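GTPase-activating protein skywalker (Drosophila melanogaster, PDB 6R82) acts, as a full-length protein of which this chain is the TLDc domain, as a GTPase-activating protein for Rab35, regulating synaptic vesicle protein recycling by restraining Rab35-mediated endosomal sorting. Local coordinates at residues T17-P23 against E97-L103; V32-E38 against R177-G183; N66-G70 against L168-F174; Y92-T98 against L127-A131. Numbering follows the deposited sequence.

All four contacts lie within the TLDc domain and reach one antiparallel sheet, but they join its parts differently. Contacts 1 and 3 are buried and depend on side chains: aromatic rings and aliphatic groups meet without hydrogen bonding between the segments. They adjoin each other, because strands 68-73 and 99-104 are neighbours and L103 N lies 2.7 Å from V68 O. Contacts 2 and 4 are partly buried and contain backbone pairing, a bulged ladder in contact 2 and one isolated bridge in contact 4. Contacts 2 and 3 share strand 173-185, whereas contacts 1 and 4 share E97 and T98. Contacts 2 and 4 lie on opposite sides of the chain's centre.

Contact 1. Residues T17-P23 against E97-L103; sequences TLWSWLP and ETFLFSL
Segment T17-P23 begins on helix 13-18, keeps helical backbone angles through W21 and then extends at L22 and P23; W21 N donates to L18 O at 2.8 Å. It lies over strand 99-104, entered through E97 and T98. The CA-CA separations are 8.5 Å for L18 to L103 and 7.6 Å for P23 to E97, so side chains fill the gap. F99 and F101, both chi1 p with chi2 near 85°, rise from the strand as two ridges. L18 (m, t) fills the hollow over the F101 ring and next to L103: its CD1 sits over the ring face, 3.9 Å from the centroid and 3.6 Å from F101 CZ, a CH-pi contact, while L18 CD2 meets L103 CD2 at 3.6 Å. The end of helix 13-18 and the turn that follows it pack here, placing the N-terminal part of the TLDc domain on its antiparallel sheet; L18 also touches L58 and M60 of strand 57-63. W21 (chi1 m, chi2 -20°) presents the six-membered ring of its indole, with CZ3 3.9 Å from F101 CB and 4.1 Å from L103 CD2. The F99 ring fits beneath the departing backbone, its CE2 3.5 Å from W21 O and its CZ 4.1 Å from W21 CB, with L22 CA and P23 CD at its edge. P23 CB approaches E97 OE2 at 3.7 Å, and that carboxylate forms a salt bridge with R25.

Contact 2. Residues V32-E38 against R177-G183; sequences VLLYTTE and RVLEVYG
Strands 32-36 and 178-183 run antiparallel, their axes approaching to 4.4 Å and their N-to-C directions at 139°. V32 pairs with G183 and Y35 with V181 as hydrogen-bonded pairs; L33-Y182 and T36-E180 are non-hydrogen-bonded pairs, each with CA atoms 4.5 Å apart. The register slips by one at a classic beta bulge, where L34 (phi/psi -91/-33°) and Y35 both face V181. Backbone bonds are V32 N to G183 O (3.0 Å), G183 N to V32 O (2.8 Å), L34 N to V181 O (2.7 Å), V181 N to Y35 O (2.9 Å) and T37 N to L179 O (3.0 Å); Y35 N to V181 O is weak at 3.4 Å. Past the last bridge, T37 OG1 (chi1 p) accepts from L179 N at 2.8 Å. Among polar side chains, T36 OG1 closes an ST turn with E38 N (3.2 Å) and donates to a water 2.6 Å away, which donates to E38 OE2 (3.2 Å) and E180 OE2 (2.4 Å). Apolar contacts divide between the sheet faces: L33 CD1 lies over the Y182 ring, 4.2 Å from its centroid, in a CH-pi contact, while Y35 CD2 meets L179 CD2 at 3.9 Å on the other. Helix 44-51 packs against L34, Y35 and V181, and strand 57-63 pairs with the other edge of strand 173-185.

Contact 3. Residues N66-G70 against L168-F174; sequences NEVFG and LCPSGDF
An edge-to-face pair of phenylalanines, F69 and F174, joins two segments whose backbones do not pair. The F69 edge points at the F174 face, with centroids 5.2 Å apart, planes at 83° and F69 CZ 3.7 Å from F174 CE2. This T-shaped stack lies within the antiparallel sheet of the TLDc domain, linking the start of strand 68-73 to that of strand 173-185, while L168 and C169 belong to the preceding loop. Both rings have chi1 near 55° and chi2 near perpendicular, -88° for F69 and 91° for F174. The nearest CA pairs, E67-C169 at 6.5 Å and F69-L168 at 6.8 Å, leave room for side chains between the two segments. L168 (m, t) places CB over the F69 face, 4.2 Å from the centroid, as a CH-pi contact, and its CD1 lies 3.8 Å from F69 CD2. C169 (chi1 p) brings SG obliquely to the same ring, 5.4 Å from the centroid. Beyond C169, S171 OG accepts from D173 N at 3.2 Å in an ST turn. E67 reaches alongside the loop: its OE1, hydrogen-bonded to T63, lies 3.4 Å from C169 CB, and its OE2 lies 4.0 Å from P170 CD.

Contact 4. Residues Y92-T98 against L127-A131; sequences YFGTGET and LFMAA
Y92 (chi1 m, chi2 -83°) slots its ring between two aliphatic groups: L127 CB lies over one face, 3.8 Å from the ring centroid, and A130 CB over the opposite face at 4.0 Å, both CH-pi contacts. F93 takes chi1 p, bringing its ring back over M129 although its CA-to-CB bond points away. M129 (m, t, p) sets CB over one face of the F93 ring, 4.0 Å from the centroid, and CE 3.8 Å from F93 CE2; its SD makes an oblique Met-aromatic contact 4.7 Å from the centroid. The backbones meet in one antiparallel bridge, F93 N to M129 O at 2.8 Å and M129 N to F93 O at 3.0 Å, with CA atoms 5.3 Å apart. F128 (chi1 and chi2 both -60°) lies beneath the type I turn T95-T98, its CE2 3.5 Å from T95 C and its CZ 3.6 Å from G96 CA. At G94 (phi/psi 115/180°) a CB would crowd F128 and M129 and jam against F93 O. T98 OG1 is hydrogen-bonded to T95 O (3.1 Å) and to S74 OG. One polar bridge amid this packing implies a loop anchored to L127-A131 largely by apolar side chains.

Contact 1. Residues T17-P23 against E97-L103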
# COMPACT_ATOMS: atom_id res chain seq x y z
N THR A 17 4.07 -2.71 -15.31
CA THR A 17 5.36 -2.12 -14.93
C THR A 17 5.84 -2.67 -13.60
O THR A 17 7.04 -2.90 -13.42
CB THR A 17 5.24 -0.59 -14.84
OG1 THR A 17 4.67 -0.09 -16.05
CG2 THR A 17 6.60 0.05 -14.62
N LEU A 18 4.92 -2.86 -12.65
CA LEU A 18 5.27 -3.34 -11.31
C LEU A 18 5.49 -4.85 -11.24
O LEU A 18 6.04 -5.32 -10.24
CB LEU A 18 4.15 -3.00 -10.32
CG LEU A 18 3.93 -1.55 -9.97
CD1 LEU A 18 2.77 -1.44 -9.01
CD2 LEU A 18 5.19 -0.99 -9.35
N TRP A 19 5.04 -5.60 -12.25
CA TRP A 19 4.85 -7.04 -12.07
C TRP A 19 6.12 -7.74 -11.59
O TRP A 19 6.06 -8.59 -10.69
CB TRP A 19 4.34 -7.67 -13.37
CG TRP A 19 3.51 -8.92 -13.11
CD1 TRP A 19 3.80 -10.20 -13.51
CD2 TRP A 19 2.27 -9.00 -12.39
NE1 TRP A 19 2.82 -11.07 -13.08
CE2 TRP A 19 1.87 -10.36 -12.40
CE3 TRP A 19 1.46 -8.05 -11.75
CZ2 TRP A 19 0.69 -10.79 -11.78
CZ3 TRP A 19 0.29 -8.48 -11.14
CH2 TRP A 19 -0.08 -9.84 -11.15
N SER A 20 7.28 -7.38 -12.15
CA SER A 20 8.51 -8.07 -11.78
C SER A 20 8.99 -7.73 -10.38
O SER A 20 9.90 -8.41 -9.88
CB SER A 20 9.63 -7.78 -12.80
OG SER A 20 9.90 -6.39 -12.89
N TRP A 21 8.42 -6.73 -9.72
CA TRP A 21 8.83 -6.46 -8.34
C TRP A 21 8.10 -7.29 -7.30
O TRP A 21 8.54 -7.33 -6.14
CB TRP A 21 8.63 -4.98 -8.01
CG TRP A 21 9.58 -4.08 -8.71
CD1 TRP A 21 10.78 -4.41 -9.27
CD2 TRP A 21 9.41 -2.68 -8.92
NE1 TRP A 21 11.36 -3.30 -9.83
CE2 TRP A 21 10.54 -2.22 -9.62
CE3 TRP A 21 8.41 -1.76 -8.58
CZ2 TRP A 21 10.69 -0.89 -10.00
CZ3 TRP A 21 8.57 -0.45 -8.95
CH2 TRP A 21 9.70 -0.02 -9.64
N LEU A 22 6.99 -7.95 -7.66
CA LEU A 22 6.24 -8.75 -6.71
C LEU A 22 7.03 -9.99 -6.31
O LEU A 22 7.94 -10.40 -7.04
CB LEU A 22 4.89 -9.16 -7.30
CG LEU A 22 3.97 -8.08 -7.86
CD1 LEU A 22 2.83 -8.73 -8.63
CD2 LEU A 22 3.42 -7.17 -6.77
N PRO A 23 6.72 -10.60 -5.16
CA PRO A 23 7.33 -11.90 -4.84
C PRO A 23 7.04 -12.90 -5.95
O PRO A 23 5.95 -12.92 -6.54
CB PRO A 23 6.66 -12.30 -3.53
CG PRO A 23 6.23 -10.97 -2.92
CD PRO A 23 5.83 -10.12 -4.09
N GLU A 97 7.73 -9.03 3.66
CA GLU A 97 7.48 -9.01 2.22
C GLU A 97 6.84 -7.71 1.77
O GLU A 97 6.85 -7.40 0.57
CB GLU A 97 6.60 -10.20 1.80
CG GLU A 97 7.34 -11.56 1.82
CD GLU A 97 6.58 -12.67 1.05
OE1 GLU A 97 5.45 -13.03 1.47
OE2 GLU A 97 7.11 -13.19 0.04
N THR A 98 6.26 -6.94 2.70
CA THR A 98 5.71 -5.62 2.38
C THR A 98 6.81 -4.72 1.83
O THR A 98 7.94 -4.73 2.32
CB THR A 98 5.11 -5.00 3.65
OG1 THR A 98 4.05 -5.83 4.15
CG2 THR A 98 4.61 -3.59 3.40
N PHE A 99 6.49 -3.93 0.80
CA PHE A 99 7.48 -2.99 0.28
C PHE A 99 6.76 -1.79 -0.31
O PHE A 99 5.60 -1.88 -0.71
CB PHE A 99 8.42 -3.62 -0.78
CG PHE A 99 7.74 -4.05 -2.08
CD1 PHE A 99 7.53 -3.14 -3.11
CD2 PHE A 99 7.37 -5.37 -2.28
CE1 PHE A 99 6.93 -3.53 -4.32
CE2 PHE A 99 6.78 -5.78 -3.48
CZ PHE A 99 6.55 -4.86 -4.50
N LEU A 100 7.47 -0.67 -0.35
CA LEU A 100 7.01 0.55 -1.01
C LEU A 100 7.57 0.65 -2.42
O LEU A 100 8.62 0.10 -2.74
CB LEU A 100 7.43 1.80 -0.24
CG LEU A 100 7.21 1.90 1.26
CD1 LEU A 100 8.15 2.97 1.80
CD2 LEU A 100 5.76 2.26 1.51
N PHE A 101 6.86 1.39 -3.26
CA PHE A 101 7.34 1.70 -4.59
C PHE A 101 6.88 3.10 -4.96
O PHE A 101 5.94 3.63 -4.38
CB PHE A 101 6.84 0.68 -5.63
CG PHE A 101 5.36 0.72 -5.86
CD1 PHE A 101 4.81 1.59 -6.78
CD2 PHE A 101 4.51 -0.10 -5.13
CE1 PHE A 101 3.43 1.64 -6.98
CE2 PHE A 101 3.14 -0.07 -5.33
CZ PHE A 101 2.60 0.81 -6.26
N SER A 102 7.57 3.67 -5.95
CA SER A 102 7.09 4.85 -6.66
C SER A 102 7.27 4.62 -8.15
O SER A 102 8.24 3.99 -8.57
CB SER A 102 7.84 6.13 -6.23
OG SER A 102 9.24 5.92 -6.15
N LEU A 103 6.32 5.12 -8.94
CA LEU A 103 6.42 5.07 -10.39
C LEU A 103 6.70 6.42 -11.03
O LEU A 103 7.41 6.46 -12.04
CB LEU A 103 5.13 4.48 -10.98
CG LEU A 103 4.86 3.00 -10.67
CD1 LEU A 103 3.71 2.45 -11.51
CD2 LEU A 103 6.12 2.17 -10.88

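Contact 2. Residues V32-E38 against R177-G183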
# COMPACT_ATOMS: atom_id res chain seq x y z
N VAL A 32 -6.82 -8.67 -9.49
CA VAL A 32 -8.21 -8.26 -9.61
C VAL A 32 -8.38 -6.97 -8.81
O VAL A 32 -7.79 -6.82 -7.73
CB VAL A 32 -9.20 -9.34 -9.11
CG1 VAL A 32 -9.11 -10.63 -9.97
CG2 VAL A 32 -8.96 -9.68 -7.63
N LEU A 33 -9.17 -6.06 -9.34
CA LEU A 33 -9.42 -4.77 -8.71
C LEU A 33 -10.41 -4.94 -7.57
O LEU A 33 -11.56 -5.32 -7.80
CB LEU A 33 -9.97 -3.79 -9.76
CG LEU A 33 -10.38 -2.44 -9.18
CD1 LEU A 33 -9.10 -1.67 -8.83
CD2 LEU A 33 -11.29 -1.66 -10.14
N LEU A 34 -9.97 -4.66 -6.34
CA LEU A 34 -10.85 -4.78 -5.16
C LEU A 34 -11.59 -3.49 -4.83
O LEU A 34 -12.72 -3.55 -4.31
CB LEU A 34 -10.05 -5.20 -3.92
CG LEU A 34 -9.12 -6.41 -4.08
CD1 LEU A 34 -8.28 -6.62 -2.82
CD2 LEU A 34 -9.96 -7.67 -4.39
N TYR A 35 -10.98 -2.34 -5.08
CA TYR A 35 -11.49 -1.07 -4.59
C TYR A 35 -10.91 0.04 -5.43
O TYR A 35 -9.69 0.05 -5.67
CB TYR A 35 -11.12 -0.83 -3.11
CG TYR A 35 -11.65 0.49 -2.55
CD1 TYR A 35 -12.97 0.59 -2.09
CD2 TYR A 35 -10.86 1.63 -2.49
CE1 TYR A 35 -13.47 1.78 -1.59
CE2 TYR A 35 -11.35 2.82 -1.99
CZ TYR A 35 -12.65 2.89 -1.54
OH TYR A 35 -13.15 4.07 -1.05
N THR A 36 -11.76 0.98 -5.86
CA THR A 36 -11.28 2.19 -6.49
C THR A 36 -12.14 3.38 -6.05
O THR A 36 -13.37 3.29 -6.01
CB THR A 36 -11.30 2.10 -8.02
OG1 THR A 36 -10.97 3.38 -8.58
CG2 THR A 36 -12.66 1.69 -8.52
N THR A 37 -11.47 4.49 -5.75
CA THR A 37 -12.17 5.71 -5.35
C THR A 37 -12.99 6.29 -6.49
O THR A 37 -13.87 7.12 -6.24
CB THR A 37 -11.16 6.73 -4.86
OG1 THR A 37 -10.12 6.87 -5.84
CG2 THR A 37 -10.52 6.25 -3.56
N GLU A 38 -12.73 5.87 -7.73
CA GLU A 38 -13.54 6.32 -8.86
C GLU A 38 -14.93 5.70 -8.88
O GLU A 38 -15.82 6.26 -9.54
CB GLU A 38 -12.81 5.99 -10.18
CG GLU A 38 -11.70 6.98 -10.55
CD GLU A 38 -11.31 6.90 -12.03
OE1 GLU A 38 -11.78 7.75 -12.83
OE2 GLU A 38 -10.55 5.97 -12.39
N ARG A 177 -6.02 11.83 -6.18
CA ARG A 177 -6.93 11.88 -7.32
C ARG A 177 -7.69 10.57 -7.46
O ARG A 177 -8.91 10.56 -7.62
CB ARG A 177 -6.18 12.20 -8.60
CG ARG A 177 -7.09 12.63 -9.73
CD ARG A 177 -6.43 12.48 -11.09
NE ARG A 177 -5.13 13.13 -11.14
CZ ARG A 177 -4.52 13.50 -12.27
NH1 ARG A 177 -5.12 13.29 -13.45
NH2 ARG A 177 -3.33 14.09 -12.23
N VAL A 178 -6.97 9.45 -7.40
CA VAL A 178 -7.61 8.14 -7.37
C VAL A 178 -6.73 7.18 -6.58
O VAL A 178 -5.50 7.24 -6.63
CB VAL A 178 -7.91 7.63 -8.80
CG1 VAL A 178 -6.68 7.69 -9.66
CG2 VAL A 178 -8.49 6.20 -8.77
N LEU A 179 -7.38 6.34 -5.79
CA LEU A 179 -6.73 5.24 -5.10
C LEU A 179 -7.30 3.93 -5.61
O LEU A 179 -8.52 3.80 -5.79
CB LEU A 179 -6.91 5.35 -3.59
CG LEU A 179 -6.30 4.17 -2.84
CD1 LEU A 179 -5.31 4.66 -1.82
CD2 LEU A 179 -7.39 3.37 -2.18
N GLU A 180 -6.41 2.96 -5.86
CA GLU A 180 -6.79 1.64 -6.33
C GLU A 180 -6.13 0.57 -5.46
O GLU A 180 -4.97 0.72 -5.07
CB GLU A 180 -6.37 1.43 -7.80
CG GLU A 180 -7.34 2.06 -8.80
CD GLU A 180 -6.83 2.03 -10.25
OE1 GLU A 180 -5.67 1.61 -10.48
OE2 GLU A 180 -7.60 2.45 -11.15
N VAL A 181 -6.88 -0.50 -5.17
CA VAL A 181 -6.36 -1.66 -4.46
C VAL A 181 -6.64 -2.91 -5.28
O VAL A 181 -7.78 -3.14 -5.69
CB VAL A 181 -6.97 -1.80 -3.05
CG1 VAL A 181 -6.23 -2.90 -2.26
CG2 VAL A 181 -6.90 -0.48 -2.30
N TYR A 182 -5.61 -3.72 -5.51
CA TYR A 182 -5.71 -4.98 -6.22
C TYR A 182 -5.48 -6.14 -5.27
O TYR A 182 -4.66 -6.03 -4.36
CB TYR A 182 -4.69 -5.05 -7.38
CG TYR A 182 -4.96 -4.04 -8.47
CD1 TYR A 182 -4.47 -2.74 -8.38
CD2 TYR A 182 -5.74 -4.38 -9.57
CE1 TYR A 182 -4.74 -1.80 -9.38
CE2 TYR A 182 -6.02 -3.44 -10.56
CZ TYR A 182 -5.51 -2.16 -10.46
OH TYR A 182 -5.78 -1.23 -11.44
N GLY A 183 -6.22 -7.23 -5.47
CA GLY A 183 -5.91 -8.51 -4.87
C GLY A 183 -5.42 -9.51 -5.91
O GLY A 183 -5.15 -9.16 -7.07
O HOH W 1 -9.86 3.26 -10.92

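Contact 3. Residues N66-G70 against L168-F174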
# COMPACT_ATOMS: atom_id res chain seq x y z
N ASN A 66 0.04 14.46 -10.13
CA ASN A 66 0.48 13.47 -11.13
C ASN A 66 1.63 12.59 -10.66
O ASN A 66 2.32 11.99 -11.49
CB ASN A 66 0.84 14.14 -12.46
CG ASN A 66 -0.22 15.12 -12.93
OD1 ASN A 66 -1.34 14.72 -13.25
ND2 ASN A 66 0.13 16.40 -12.96
N GLU A 67 1.87 12.50 -9.36
CA GLU A 67 2.78 11.50 -8.81
C GLU A 67 2.05 10.18 -8.60
O GLU A 67 0.85 10.16 -8.30
CB GLU A 67 3.39 11.98 -7.49
CG GLU A 67 4.21 13.27 -7.61
CD GLU A 67 3.59 14.44 -6.86
OE1 GLU A 67 2.63 14.22 -6.08
OE2 GLU A 67 4.05 15.59 -7.07
N VAL A 68 2.77 9.08 -8.77
CA VAL A 68 2.21 7.74 -8.70
C VAL A 68 3.12 6.90 -7.82
O VAL A 68 4.32 6.77 -8.11
CB VAL A 68 2.05 7.09 -10.08
CG1 VAL A 68 1.80 5.59 -9.95
CG2 VAL A 68 0.91 7.75 -10.83
N PHE A 69 2.57 6.33 -6.75
CA PHE A 69 3.32 5.51 -5.81
C PHE A 69 2.33 4.64 -5.05
O PHE A 69 1.12 4.72 -5.24
CB PHE A 69 4.18 6.38 -4.88
CG PHE A 69 3.39 7.42 -4.13
CD1 PHE A 69 3.17 8.68 -4.68
CD2 PHE A 69 2.88 7.14 -2.87
CE1 PHE A 69 2.45 9.63 -3.99
CE2 PHE A 69 2.16 8.09 -2.17
CZ PHE A 69 1.95 9.34 -2.73
N GLY A 70 2.86 3.78 -4.18
CA GLY A 70 2.00 2.85 -3.47
C GLY A 70 2.80 1.83 -2.69
O GLY A 70 3.95 2.07 -2.33
N LEU A 168 7.94 10.05 -1.10
CA LEU A 168 7.64 9.48 -2.41
C LEU A 168 7.06 10.51 -3.38
O LEU A 168 6.83 10.17 -4.55
CB LEU A 168 6.70 8.28 -2.26
CG LEU A 168 7.07 7.35 -1.10
CD1 LEU A 168 5.92 6.43 -0.76
CD2 LEU A 168 8.31 6.55 -1.42
N CYS A 169 6.81 11.73 -2.93
CA CYS A 169 6.66 12.88 -3.80
C CYS A 169 7.44 14.03 -3.16
O CYS A 169 7.69 14.02 -1.95
CB CYS A 169 5.19 13.27 -4.00
SG CYS A 169 4.21 13.45 -2.51
N PRO A 170 7.88 15.01 -3.97
CA PRO A 170 8.79 16.04 -3.42
C PRO A 170 8.21 16.81 -2.24
O PRO A 170 8.85 16.87 -1.18
CB PRO A 170 9.04 16.95 -4.64
CG PRO A 170 8.83 16.03 -5.83
CD PRO A 170 7.67 15.18 -5.42
N SER A 171 7.02 17.39 -2.39
CA SER A 171 6.29 17.91 -1.24
C SER A 171 5.93 16.76 -0.30
O SER A 171 5.67 15.64 -0.73
CB SER A 171 5.03 18.64 -1.70
OG SER A 171 3.98 18.50 -0.77
N GLY A 172 5.91 17.05 1.00
CA GLY A 172 5.61 16.00 1.96
C GLY A 172 4.16 15.57 2.03
O GLY A 172 3.86 14.60 2.73
N ASP A 173 3.26 16.26 1.33
CA ASP A 173 1.83 16.03 1.36
C ASP A 173 1.32 15.77 -0.05
O ASP A 173 2.03 15.97 -1.04
CB ASP A 173 1.07 17.23 1.94
CG ASP A 173 1.74 17.83 3.15
OD1 ASP A 173 2.26 17.05 4.00
OD2 ASP A 173 1.76 19.07 3.26
N PHE A 174 0.06 15.36 -0.13
CA PHE A 174 -0.57 15.14 -1.42
C PHE A 174 -2.07 15.07 -1.24
O PHE A 174 -2.58 14.83 -0.14
CB PHE A 174 -0.05 13.86 -2.11
CG PHE A 174 -0.19 12.61 -1.28
CD1 PHE A 174 -1.32 11.82 -1.36
CD2 PHE A 174 0.83 12.21 -0.41
CE1 PHE A 174 -1.45 10.66 -0.60
CE2 PHE A 174 0.71 11.07 0.35
CZ PHE A 174 -0.43 10.30 0.26

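Contact 4. Residues Y92-T98 against L127-A131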
# COMPACT_ATOMS: atom_id res chain seq x y z
N TYR A 92 1.00 -1.81 14.74
CA TYR A 92 1.60 -2.20 13.47
C TYR A 92 1.53 -3.71 13.27
O TYR A 92 1.72 -4.48 14.22
CB TYR A 92 3.05 -1.72 13.39
CG TYR A 92 3.17 -0.28 12.95
CD1 TYR A 92 3.15 0.05 11.60
CD2 TYR A 92 3.30 0.76 13.88
CE1 TYR A 92 3.25 1.36 11.18
CE2 TYR A 92 3.41 2.09 13.46
CZ TYR A 92 3.38 2.38 12.11
OH TYR A 92 3.48 3.67 11.65
N PHE A 93 1.27 -4.13 12.03
CA PHE A 93 1.21 -5.54 11.70
C PHE A 93 1.80 -5.75 10.31
O PHE A 93 2.15 -4.79 9.62
CB PHE A 93 -0.22 -6.08 11.81
CG PHE A 93 -1.19 -5.44 10.83
CD1 PHE A 93 -1.71 -4.17 11.06
CD2 PHE A 93 -1.58 -6.12 9.67
CE1 PHE A 93 -2.60 -3.59 10.17
CE2 PHE A 93 -2.46 -5.54 8.78
CZ PHE A 93 -2.97 -4.27 9.02
N GLY A 94 1.93 -7.01 9.90
CA GLY A 94 2.43 -7.35 8.58
C GLY A 94 3.76 -8.09 8.63
O GLY A 94 4.32 -8.36 9.69
N THR A 95 4.26 -8.44 7.44
CA THR A 95 5.54 -9.14 7.32
C THR A 95 6.51 -8.36 6.44
O THR A 95 6.14 -7.40 5.75
CB THR A 95 5.38 -10.55 6.72
OG1 THR A 95 5.26 -10.43 5.30
CG2 THR A 95 4.17 -11.25 7.29
N GLY A 96 7.76 -8.82 6.46
CA GLY A 96 8.85 -8.24 5.71
C GLY A 96 8.76 -8.37 4.20
O GLY A 96 9.65 -7.86 3.51
N GLU A 97 7.73 -9.03 3.66
CA GLU A 97 7.48 -9.01 2.22
C GLU A 97 6.84 -7.71 1.77
O GLU A 97 6.85 -7.40 0.57
CB GLU A 97 6.60 -10.20 1.80
CG GLU A 97 7.34 -11.56 1.82
CD GLU A 97 6.58 -12.67 1.05
OE1 GLU A 97 5.45 -13.03 1.47
OE2 GLU A 97 7.11 -13.19 0.04
N THR A 98 6.26 -6.94 2.70
CA THR A 98 5.71 -5.62 2.38
C THR A 98 6.81 -4.72 1.83
O THR A 98 7.94 -4.73 2.32
CB THR A 98 5.11 -5.00 3.65
OG1 THR A 98 4.05 -5.83 4.15
CG2 THR A 98 4.61 -3.59 3.40
N LEU A 127 8.09 -1.99 11.09
CA LEU A 127 6.76 -1.41 11.25
C LEU A 127 6.14 -1.25 9.86
O LEU A 127 6.44 -0.28 9.16
CB LEU A 127 6.83 -0.07 11.98
CG LEU A 127 7.49 -0.01 13.35
CD1 LEU A 127 7.44 1.42 13.91
CD2 LEU A 127 6.83 -0.99 14.31
N PHE A 128 5.24 -2.16 9.49
CA PHE A 128 4.80 -2.29 8.11
C PHE A 128 3.46 -1.62 7.83
O PHE A 128 3.39 -0.71 7.00
CB PHE A 128 4.76 -3.79 7.74
CG PHE A 128 6.10 -4.46 7.86
CD1 PHE A 128 7.18 -4.02 7.11
CD2 PHE A 128 6.29 -5.50 8.76
CE1 PHE A 128 8.43 -4.61 7.25
CE2 PHE A 128 7.54 -6.10 8.89
CZ PHE A 128 8.61 -5.65 8.13
N MET A 129 2.40 -2.05 8.50
CA MET A 129 1.04 -1.58 8.23
C MET A 129 0.36 -1.22 9.54
O MET A 129 0.57 -1.89 10.56
CB MET A 129 0.19 -2.66 7.51
CG MET A 129 0.82 -3.27 6.23
SD MET A 129 0.03 -4.84 5.72
CE MET A 129 -1.60 -4.27 5.27
N ALA A 130 -0.49 -0.19 9.50
CA ALA A 130 -1.34 0.17 10.64
C ALA A 130 -2.58 0.88 10.10
O ALA A 130 -2.52 1.56 9.08
CB ALA A 130 -0.60 1.06 11.64
N ALA A 131 -3.72 0.69 10.77
CA ALA A 131 -4.97 1.26 10.27
C ALA A 131 -6.01 1.33 11.37
O ALA A 131 -6.10 0.43 12.21
CB ALA A 131 -5.52 0.44 9.09